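Dihydrodipicolinate synthase from Bacteroides thetaiotaomicron probably acts as a Schiff-base-forming lyase of the DapA family, possibly cleaving N-acetylneuraminate. Local coordinates of one contact, PDB 4XKY (chain A, 2.10 Å), residues P11-L16 and G46-S51, beside the matching contact of the related dihydrodipicolinate synthase from Aquifex aeolicus, PDB 2EHH (chain B, 1.90 Å), residues A8-F13 and G42-S47. Both blocks share one frame: the second was fitted to the first on N, CA, C and O of the twelve residues, RMSD 0.36 Å. Numbering follows each deposited sequence.

Structure 1 (4XKY); sequences PLVTPL and GTTGES.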
loop_
_atom_site.group_PDB
_atom_site.type_symbol
_atom_site.label_atom_id
_atom_site.label_comp_id
_atom_site.label_asym_id
_atom_site.label_seq_id
_atom_site.Cartn_x
_atom_site.Cartn_y
_atom_site.Cartn_z
ATOM N N PRO A 11 -21.505 15.727 -7.981
ATOM C CA PRO A 11 -20.456 16.429 -7.262
ATOM C C PRO A 11 -19.951 17.501 -8.197
ATOM O O PRO A 11 -19.227 17.202 -9.126
ATOM C CB PRO A 11 -19.414 15.346 -6.978
ATOM C CG PRO A 11 -19.558 14.367 -8.081
ATOM C CD PRO A 11 -21.014 14.472 -8.558
ATOM N N LEU A 12 -20.393 18.738 -7.993
ATOM C CA LEU A 12 -19.992 19.845 -8.861
ATOM C C LEU A 12 -18.492 20.038 -8.890
ATOM O O LEU A 12 -17.814 19.936 -7.851
ATOM C CB LEU A 12 -20.616 21.136 -8.361
ATOM C CG LEU A 12 -22.012 21.408 -8.910
ATOM C CD1 LEU A 12 -23.051 20.479 -8.331
ATOM C CD2 LEU A 12 -22.387 22.828 -8.556
ATOM N N VAL A 13 -17.944 20.300 -10.071
ATOM C CA VAL A 13 -16.593 20.800 -10.100
ATOM C C VAL A 13 -16.618 22.188 -9.479
ATOM O O VAL A 13 -17.678 22.852 -9.457
ATOM C CB VAL A 13 -15.991 20.885 -11.515
ATOM C CG1 VAL A 13 -15.889 19.516 -12.125
ATOM C CG2 VAL A 13 -16.799 21.772 -12.448
ATOM N N THR A 14 -15.470 22.632 -8.965
ATOM C CA THR A 14 -15.316 24.024 -8.565
ATOM C C THR A 14 -14.621 24.746 -9.695
ATOM O O THR A 14 -13.419 24.639 -9.851
ATOM C CB THR A 14 -14.519 24.170 -7.265
ATOM O OG1 THR A 14 -15.194 23.423 -6.262
ATOM C CG2 THR A 14 -14.429 25.677 -6.797
ATOM N N PRO A 15 -15.381 25.488 -10.498
ATOM C CA PRO A 15 -14.760 26.148 -11.629
ATOM C C PRO A 15 -13.899 27.332 -11.236
ATOM O O PRO A 15 -14.299 28.173 -10.431
ATOM C CB PRO A 15 -15.946 26.583 -12.494
ATOM C CG PRO A 15 -17.130 26.586 -11.595
ATOM C CD PRO A 15 -16.797 25.861 -10.332
ATOM N N LEU A 16 -12.733 27.420 -11.861
ATOM C CA LEU A 16 -11.718 28.404 -11.478
ATOM C C LEU A 16 -11.195 29.210 -12.660
ATOM O O LEU A 16 -10.871 28.640 -13.698
ATOM C CB LEU A 16 -10.525 27.674 -10.869
ATOM C CG LEU A 16 -10.766 26.800 -9.637
ATOM C CD1 LEU A 16 -9.462 26.082 -9.304
ATOM C CD2 LEU A 16 -11.254 27.631 -8.466
ATOM N N GLY A 46 -16.877 18.150 -2.995
ATOM C CA GLY A 46 -16.407 16.783 -3.041
ATOM C C GLY A 46 -15.018 16.735 -3.606
ATOM O O GLY A 46 -14.376 17.777 -3.887
ATOM N N THR A 47 -14.536 15.512 -3.756
ATOM C CA THR A 47 -13.259 15.255 -4.454
ATOM C C THR A 47 -13.249 15.854 -5.844
ATOM O O THR A 47 -12.270 16.447 -6.266
ATOM C CB THR A 47 -12.970 13.732 -4.567
ATOM O OG1 THR A 47 -13.118 13.135 -3.269
ATOM C CG2 THR A 47 -11.508 13.502 -5.075
ATOM N N THR A 48 -14.372 15.720 -6.538
ATOM C CA THR A 48 -14.575 16.299 -7.864
ATOM C C THR A 48 -14.455 17.815 -7.809
ATOM O O THR A 48 -14.001 18.432 -8.780
ATOM C CB THR A 48 -15.921 15.819 -8.442
ATOM O OG1 THR A 48 -15.842 14.387 -8.576
ATOM C CG2 THR A 48 -16.230 16.409 -9.796
ATOM N N GLY A 49 -14.772 18.382 -6.645
ATOM C CA GLY A 49 -14.712 19.820 -6.430
ATOM C C GLY A 49 -13.366 20.329 -5.935
ATOM O O GLY A 49 -13.258 21.518 -5.592
ATOM N N GLU A 50 -12.373 19.429 -5.860
ATOM C CA GLU A 50 -10.977 19.770 -5.495
ATOM C C GLU A 50 -10.881 20.419 -4.126
ATOM O O GLU A 50 -10.002 21.244 -3.876
ATOM C CB GLU A 50 -10.359 20.751 -6.498
ATOM C CG GLU A 50 -9.979 20.202 -7.848
ATOM C CD GLU A 50 -9.669 21.335 -8.838
ATOM O OE1 GLU A 50 -8.562 21.933 -8.801
ATOM O OE2 GLU A 50 -10.563 21.635 -9.648
ATOM N N SER A 51 -11.779 20.070 -3.226
ATOM C CA SER A 51 -11.838 20.818 -1.982
ATOM C C SER A 51 -10.508 20.931 -1.203
ATOM O O SER A 51 -10.151 22.019 -0.774
ATOM C CB SER A 51 -12.883 20.248 -1.037
ATOM O OG SER A 51 -13.028 21.185 0.021
HETATM O O HOH W 1 -18.338 18.350 -5.461
HETATM O O HOH W 2 -13.167 21.019 -9.262
#
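The carboxylate of E50 meets L16 and a water: L16 CD1 lies 4.3 Å from E50 OE1, while OE2 accepts a hydrogen bond from water 2. L16 CG also packs 3.4 Å from T14 O. K263 forms a salt bridge with OE2 and its NZ also donates to T14 O, and A277 N binds OE1, fixing both oxygens. Water 2 also donates to T48 O and accepts from T14 N. With its hydroxyl anti to the carbonyl carbon (chi1 -58°), T14 places OG1 2.8 Å from G49 O, donating in the carbonyl plane onto a lone pair (C=O...donor 122°). Water 1 links L12 O to G46 N. T48 CB packs 3.8 Å from P11 CB, P11 CG lies 3.7 Å from T48 OG1, and T48 CG2 lies 3.9 Å from V13 CG1; T48 OG1 is bonded to Y258. The two loops follow strands 7-8 and 42-44 of the TIM barrel. T48, in the T47-E50 type I turn, is predicted to bind pyruvate, consistent with the contact lining the active site near the predicted Schiff-base lysine K164.

What differs
The hydrogen bond from T14(A) OG1 to G49(A) O is kept as that from T11(B) OG1 to G45(B) O, and the waters, 1 and 2 against 3 and 4, occupy the same places. The side chains of T14(A), T48(A) and E50(A) and their counterparts keep their positions. At P11(A) / A8(B) the CB atoms coincide and keep their touch on CB of T48(A) / T44(B), 3.8 Å and 3.7 Å; CG and CD of the proline ring have no counterpart in A8(B), which leaves less hydrocarbon beside the threonine. At V13(A) / I10(B) both branches are preserved by place, CG2 of V13(A) 0.4 Å apart from CG1 of I10(B) and CG1 of V13(A) 0.3 Å apart from CG2 of I10(B), and the packing against the threonine and against P15(A) / P12(B) remains. At L16(A) / F13(B) a leucine stands against a larger phenylalanine ring. The two CD1 atoms are 0.7 Å apart after superposition, and the touch on E50(A) / E46(B) is kept, but CE1, CE2 and CZ of F13(B) have no counterpart in L16(A); of these, CE1 reaches the carboxylate of E46(B), which may tighten the packing there.

Structure 2 (2EHH); sequences ALITPF and GTTGES.
The ring of F13 meets the carboxylate of E46: E46 OE2 lies at the ring edge, in plane, and F13 CE1 is 3.6 Å from E46 OE1, with ring and carboxylate planes 73° apart. T11 O sits over the centre of one face of the F13 ring, 3.7 Å above its plane. E46 OE1 also accepts a hydrogen bond from water 4 and forms a salt bridge with K253, whose NZ also donates to T11 O; R267 N binds OE2, so both oxygens are fixed. Water 4 also donates to T44 O and accepts from T11 N. The T11 hydroxyl, held anti to the carbonyl carbon (chi1 -60°), donates from OG1 to G45 O at 2.6 Å, in the carbonyl plane and on a lone pair (C=O...donor 119°). Water 3 links L9 O to G42 N. T44 CB packs 3.7 Å from A8 CB, A8 CB lies 3.6 Å from T44 OG1, and T44 CG2 lies 4.0 Å from I10 CG2, while T44 OG1 is bonded to N248. T44, in the T43-E46 type I turn, is predicted to bind pyruvate.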
loop_
_atom_site.group_PDB
_atom_site.type_symbol
_atom_site.label_atom_id
_atom_site.label_comp_id
_atom_site.label_asym_id
_atom_site.label_seq_id
_atom_site.Cartn_x
_atom_site.Cartn_y
_atom_site.Cartn_z
ATOM N N ALA B 8 -21.638 15.554 -8.196
ATOM C CA ALA B 8 -20.461 15.956 -7.432
ATOM C C ALA B 8 -19.939 17.074 -8.332
ATOM O O ALA B 8 -19.239 16.835 -9.316
ATOM C CB ALA B 8 -19.454 14.801 -7.344
ATOM N N LEU B 9 -20.328 18.299 -8.009
ATOM C CA LEU B 9 -19.971 19.452 -8.822
ATOM C C LEU B 9 -18.508 19.871 -8.796
ATOM O O LEU B 9 -17.881 19.927 -7.739
ATOM C CB LEU B 9 -20.841 20.641 -8.410
ATOM C CG LEU B 9 -21.084 21.708 -9.472
ATOM C CD1 LEU B 9 -21.997 21.145 -10.546
ATOM C CD2 LEU B 9 -21.727 22.935 -8.832
ATOM N N ILE B 10 -17.970 20.162 -9.974
ATOM C CA ILE B 10 -16.596 20.634 -10.087
ATOM C C ILE B 10 -16.600 22.061 -9.544
ATOM O O ILE B 10 -17.662 22.673 -9.427
ATOM C CB ILE B 10 -16.141 20.717 -11.560
ATOM C CG1 ILE B 10 -17.117 21.601 -12.345
ATOM C CG2 ILE B 10 -16.070 19.325 -12.167
ATOM C CD1 ILE B 10 -16.643 21.967 -13.741
ATOM N N THR B 11 -15.426 22.583 -9.208
ATOM C CA THR B 11 -15.317 23.957 -8.728
ATOM C C THR B 11 -14.552 24.744 -9.790
ATOM O O THR B 11 -13.342 24.575 -9.955
ATOM C CB THR B 11 -14.553 24.051 -7.393
ATOM O OG1 THR B 11 -15.238 23.294 -6.389
ATOM C CG2 THR B 11 -14.457 25.509 -6.939
ATOM N N PRO B 12 -15.260 25.597 -10.548
ATOM C CA PRO B 12 -14.654 26.414 -11.603
ATOM C C PRO B 12 -13.613 27.378 -11.042
ATOM O O PRO B 12 -13.806 27.959 -9.973
ATOM C CB PRO B 12 -15.849 27.162 -12.194
ATOM C CG PRO B 12 -17.001 26.251 -11.924
ATOM C CD PRO B 12 -16.722 25.775 -10.524
ATOM N N PHE B 13 -12.513 27.540 -11.768
ATOM C CA PHE B 13 -11.443 28.446 -11.365
ATOM C C PHE B 13 -11.162 29.432 -12.495
ATOM O O PHE B 13 -11.330 29.109 -13.668
ATOM C CB PHE B 13 -10.152 27.670 -11.067
ATOM C CG PHE B 13 -10.199 26.859 -9.804
ATOM C CD1 PHE B 13 -9.688 25.565 -9.781
ATOM C CD2 PHE B 13 -10.726 27.392 -8.633
ATOM C CE1 PHE B 13 -9.703 24.811 -8.609
ATOM C CE2 PHE B 13 -10.745 26.648 -7.454
ATOM C CZ PHE B 13 -10.231 25.353 -7.443
ATOM N N GLY B 42 -16.626 18.783 -2.909
ATOM C CA GLY B 42 -16.312 17.381 -2.718
ATOM C C GLY B 42 -14.989 17.118 -3.416
ATOM O O GLY B 42 -14.311 18.057 -3.848
ATOM N N THR B 43 -14.616 15.850 -3.541
ATOM C CA THR B 43 -13.366 15.491 -4.205
ATOM C C THR B 43 -13.369 16.010 -5.637
ATOM O O THR B 43 -12.369 16.539 -6.130
ATOM C CB THR B 43 -13.185 13.964 -4.247
ATOM O OG1 THR B 43 -13.334 13.436 -2.927
ATOM C CG2 THR B 43 -11.808 13.604 -4.783
ATOM N N THR B 44 -14.503 15.846 -6.307
ATOM C CA THR B 44 -14.644 16.295 -7.681
ATOM C C THR B 44 -14.584 17.816 -7.746
ATOM O O THR B 44 -14.222 18.387 -8.771
ATOM C CB THR B 44 -15.968 15.779 -8.275
ATOM O OG1 THR B 44 -16.000 14.351 -8.152
ATOM C CG2 THR B 44 -16.091 16.159 -9.754
ATOM N N GLY B 45 -14.927 18.464 -6.635
ATOM C CA GLY B 45 -14.886 19.914 -6.572
ATOM C C GLY B 45 -13.520 20.430 -6.147
ATOM O O GLY B 45 -13.370 21.603 -5.826
ATOM N N GLU B 46 -12.522 19.549 -6.132
ATOM C CA GLU B 46 -11.160 19.925 -5.764
ATOM C C GLU B 46 -11.008 20.521 -4.366
ATOM O O GLU B 46 -10.191 21.418 -4.155
ATOM C CB GLU B 46 -10.579 20.893 -6.814
ATOM C CG GLU B 46 -9.990 20.186 -8.040
ATOM C CD GLU B 46 -9.566 21.137 -9.155
ATOM O OE1 GLU B 46 -10.440 21.581 -9.930
ATOM O OE2 GLU B 46 -8.358 21.442 -9.258
ATOM N N SER B 47 -11.765 20.004 -3.402
ATOM C CA SER B 47 -11.685 20.512 -2.038
ATOM C C SER B 47 -10.273 20.474 -1.441
ATOM O O SER B 47 -9.931 21.318 -0.615
ATOM C CB SER B 47 -12.654 19.759 -1.115
ATOM O OG SER B 47 -12.303 18.396 -1.002
HETATM O O HOH W 3 -18.051 18.676 -5.312
HETATM O O HOH W 4 -13.254 20.845 -9.762
#